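Side-chain contact in Poly(A) ribonuclease POP2 (PDB 1UOC), which degrades RNA from the 3' end with a preference for poly(A), and is a probably catalytic subunit of the CCR4-NOT mRNA deadenylase: residues Y64-M69 / V281-D286. Residues are numbered along the deposited sequence; the frame is centred on the assembly and turned at random.
Sequences YHYQTM and VIYGID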
loop_
_atom_site.group_PDB
_atom_site.type_symbol
_atom_site.label_atom_id
_atom_site.label_comp_id
_atom_site.label_asym_id
_atom_site.label_seq_id
_atom_site.Cartn_x
_atom_site.Cartn_y
_atom_site.Cartn_z
ATOM N N TYR A 64 -3.804 5.256 -21.108
ATOM C CA TYR A 64 -2.396 4.963 -21.331
ATOM C C TYR A 64 -1.812 4.352 -20.060
ATOM O O TYR A 64 -1.106 3.346 -20.118
ATOM C CB TYR A 64 -1.604 6.225 -21.691
ATOM C CG TYR A 64 -0.125 5.937 -21.820
ATOM C CD1 TYR A 64 0.343 5.029 -22.770
ATOM C CD2 TYR A 64 0.798 6.498 -20.939
ATOM C CE1 TYR A 64 1.687 4.676 -22.838
ATOM C CE2 TYR A 64 2.154 6.153 -20.997
ATOM C CZ TYR A 64 2.589 5.237 -21.950
ATOM O OH TYR A 64 3.914 4.861 -22.005
ATOM N N HIS A 65 -2.107 4.965 -18.914
ATOM C CA HIS A 65 -1.616 4.468 -17.630
ATOM C C HIS A 65 -2.097 3.042 -17.377
ATOM O O HIS A 65 -1.324 2.183 -16.942
ATOM C CB HIS A 65 -2.076 5.381 -16.483
ATOM C CG HIS A 65 -1.414 6.725 -16.479
ATOM N ND1 HIS A 65 -0.047 6.879 -16.557
ATOM C CD2 HIS A 65 -1.932 7.974 -16.397
ATOM C CE1 HIS A 65 0.251 8.167 -16.524
ATOM N NE2 HIS A 65 -0.873 8.852 -16.427
ATOM N N TYR A 66 -3.375 2.793 -17.651
ATOM C CA TYR A 66 -3.938 1.466 -17.459
ATOM C C TYR A 66 -3.314 0.433 -18.404
ATOM O O TYR A 66 -3.024 -0.691 -17.997
ATOM C CB TYR A 66 -5.454 1.489 -17.663
ATOM C CG TYR A 66 -6.014 0.113 -17.919
ATOM C CD1 TYR A 66 -5.999 -0.865 -16.923
ATOM C CD2 TYR A 66 -6.447 -0.248 -19.192
ATOM C CE1 TYR A 66 -6.388 -2.177 -17.197
ATOM C CE2 TYR A 66 -6.841 -1.548 -19.474
ATOM C CZ TYR A 66 -6.806 -2.513 -18.478
ATOM O OH TYR A 66 -7.158 -3.811 -18.782
ATOM N N GLN A 67 -3.120 0.812 -19.664
ATOM C CA GLN A 67 -2.532 -0.090 -20.651
ATOM C C GLN A 67 -1.066 -0.374 -20.368
ATOM O O GLN A 67 -0.567 -1.461 -20.651
ATOM C CB GLN A 67 -2.678 0.488 -22.065
ATOM C CG GLN A 67 -3.999 0.132 -22.734
ATOM C CD GLN A 67 -4.195 -1.370 -22.839
ATOM O OE1 GLN A 67 -5.281 -1.843 -23.180
ATOM N NE2 GLN A 67 -3.140 -2.131 -22.548
ATOM N N THR A 68 -0.383 0.618 -19.813
ATOM C CA THR A 68 1.025 0.498 -19.470
ATOM C C THR A 68 1.135 -0.475 -18.311
ATOM O O THR A 68 2.048 -1.295 -18.242
ATOM C CB THR A 68 1.603 1.859 -19.019
ATOM O OG1 THR A 68 1.561 2.786 -20.110
ATOM C CG2 THR A 68 3.039 1.702 -18.532
ATOM N N MET A 69 0.180 -0.372 -17.395
ATOM C CA MET A 69 0.165 -1.226 -16.221
ATOM C C MET A 69 -0.221 -2.658 -16.564
ATOM O O MET A 69 0.372 -3.602 -16.051
ATOM C CB MET A 69 -0.790 -0.647 -15.173
ATOM C CG MET A 69 -0.927 -1.498 -13.918
ATOM S SD MET A 69 -2.559 -2.229 -13.790
ATOM C CE MET A 69 -2.361 -3.732 -14.656
ATOM N N VAL A 281 -11.752 6.059 -6.113
ATOM C CA VAL A 281 -11.240 6.696 -7.321
ATOM C C VAL A 281 -9.784 6.351 -7.559
ATOM O O VAL A 281 -8.922 6.633 -6.726
ATOM C CB VAL A 281 -11.398 8.236 -7.252
ATOM C CG1 VAL A 281 -10.795 8.880 -8.482
ATOM C CG2 VAL A 281 -12.879 8.597 -7.149
ATOM N N ILE A 282 -9.527 5.732 -8.703
ATOM C CA ILE A 282 -8.189 5.326 -9.109
ATOM C C ILE A 282 -7.646 6.296 -10.153
ATOM O O ILE A 282 -6.624 6.960 -9.955
ATOM C CB ILE A 282 -8.207 3.951 -9.795
ATOM C CG1 ILE A 282 -8.842 2.903 -8.890
ATOM C CG2 ILE A 282 -6.797 3.541 -10.174
ATOM C CD1 ILE A 282 -9.021 1.559 -9.574
ATOM N N TYR A 283 -8.362 6.358 -11.271
ATOM C CA TYR A 283 -7.991 7.164 -12.427
ATOM C C TYR A 283 -8.673 8.516 -12.606
ATOM O O TYR A 283 -8.761 9.019 -13.726
ATOM C CB TYR A 283 -8.199 6.328 -13.694
ATOM C CG TYR A 283 -7.206 5.192 -13.847
ATOM C CD1 TYR A 283 -7.631 3.870 -13.966
ATOM C CD2 TYR A 283 -5.839 5.448 -13.884
ATOM C CE1 TYR A 283 -6.705 2.826 -14.121
ATOM C CE2 TYR A 283 -4.909 4.425 -14.038
ATOM C CZ TYR A 283 -5.343 3.117 -14.157
ATOM O OH TYR A 283 -4.400 2.117 -14.316
ATOM N N GLY A 284 -9.144 9.117 -11.524
ATOM C CA GLY A 284 -9.798 10.406 -11.649
ATOM C C GLY A 284 -11.302 10.333 -11.468
ATOM O O GLY A 284 -11.948 9.361 -11.846
ATOM N N ILE A 285 -11.863 11.381 -10.886
ATOM C CA ILE A 285 -13.292 11.442 -10.633
ATOM C C ILE A 285 -14.048 11.527 -11.966
ATOM O O ILE A 285 -13.513 12.020 -12.961
ATOM C CB ILE A 285 -13.596 12.665 -9.718
ATOM C CG1 ILE A 285 -14.730 12.335 -8.749
ATOM C CG2 ILE A 285 -13.928 13.894 -10.549
ATOM C CD1 ILE A 285 -14.676 13.157 -7.469
ATOM N N ASP A 286 -15.275 11.021 -11.999
ATOM C CA ASP A 286 -16.068 11.063 -13.222
ATOM C C ASP A 286 -16.155 12.519 -13.700
ATOM O O ASP A 286 -16.591 13.398 -12.953
ATOM C CB ASP A 286 -17.477 10.532 -12.957
ATOM C CG ASP A 286 -17.998 9.672 -14.093
ATOM O OD1 ASP A 286 -17.458 9.773 -15.213
ATOM O OD2 ASP A 286 -18.956 8.901 -13.868
#
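Tyr283 reaches from a loop near the C-terminus to the flank of helix 61-73 and meets Tyr66 and His65 there. Its OH makes the closest approach, 3.2 Å from CA of Tyr66 and 3.6 Å from CB of the same residue. This OH also lies at the edge of the Tyr66 ring, near that ring's plane. The ring carbons of Tyr283 add to the contact: CZ is 3.9 Å from CB of Tyr66, and CE2 is 3.9 Å from CB of His65. Both beta carbons approach the Tyr283 ring obliquely. CG of Tyr283 stands anti to its own carbonyl carbon (chi1 -70°), which sends the ring out toward the helix. Tyr66 has CG anti to its backbone N (chi1 161°), and its ring end leads away from the loop. Of the His65 side chain, CB makes the contact. Within the loop, CG2 of Ile282 sits over the centre of one face of Tyr283, 3.8 Å above the plane. Lys183 and Glu187 of helix 183-193 and Ala164 also touch Tyr283. With an alanine here, the flank of Tyr66 would probably lose its cover and CG2 of Ile282 its ring. The Tyr283 side chain lies about 11 Å from that of Asp166, a predicted catalytic metal ligand. This is packing of a tyrosine side chain from a C-terminal loop against a helix of the DEDD-type, RNase D-like nuclease domain.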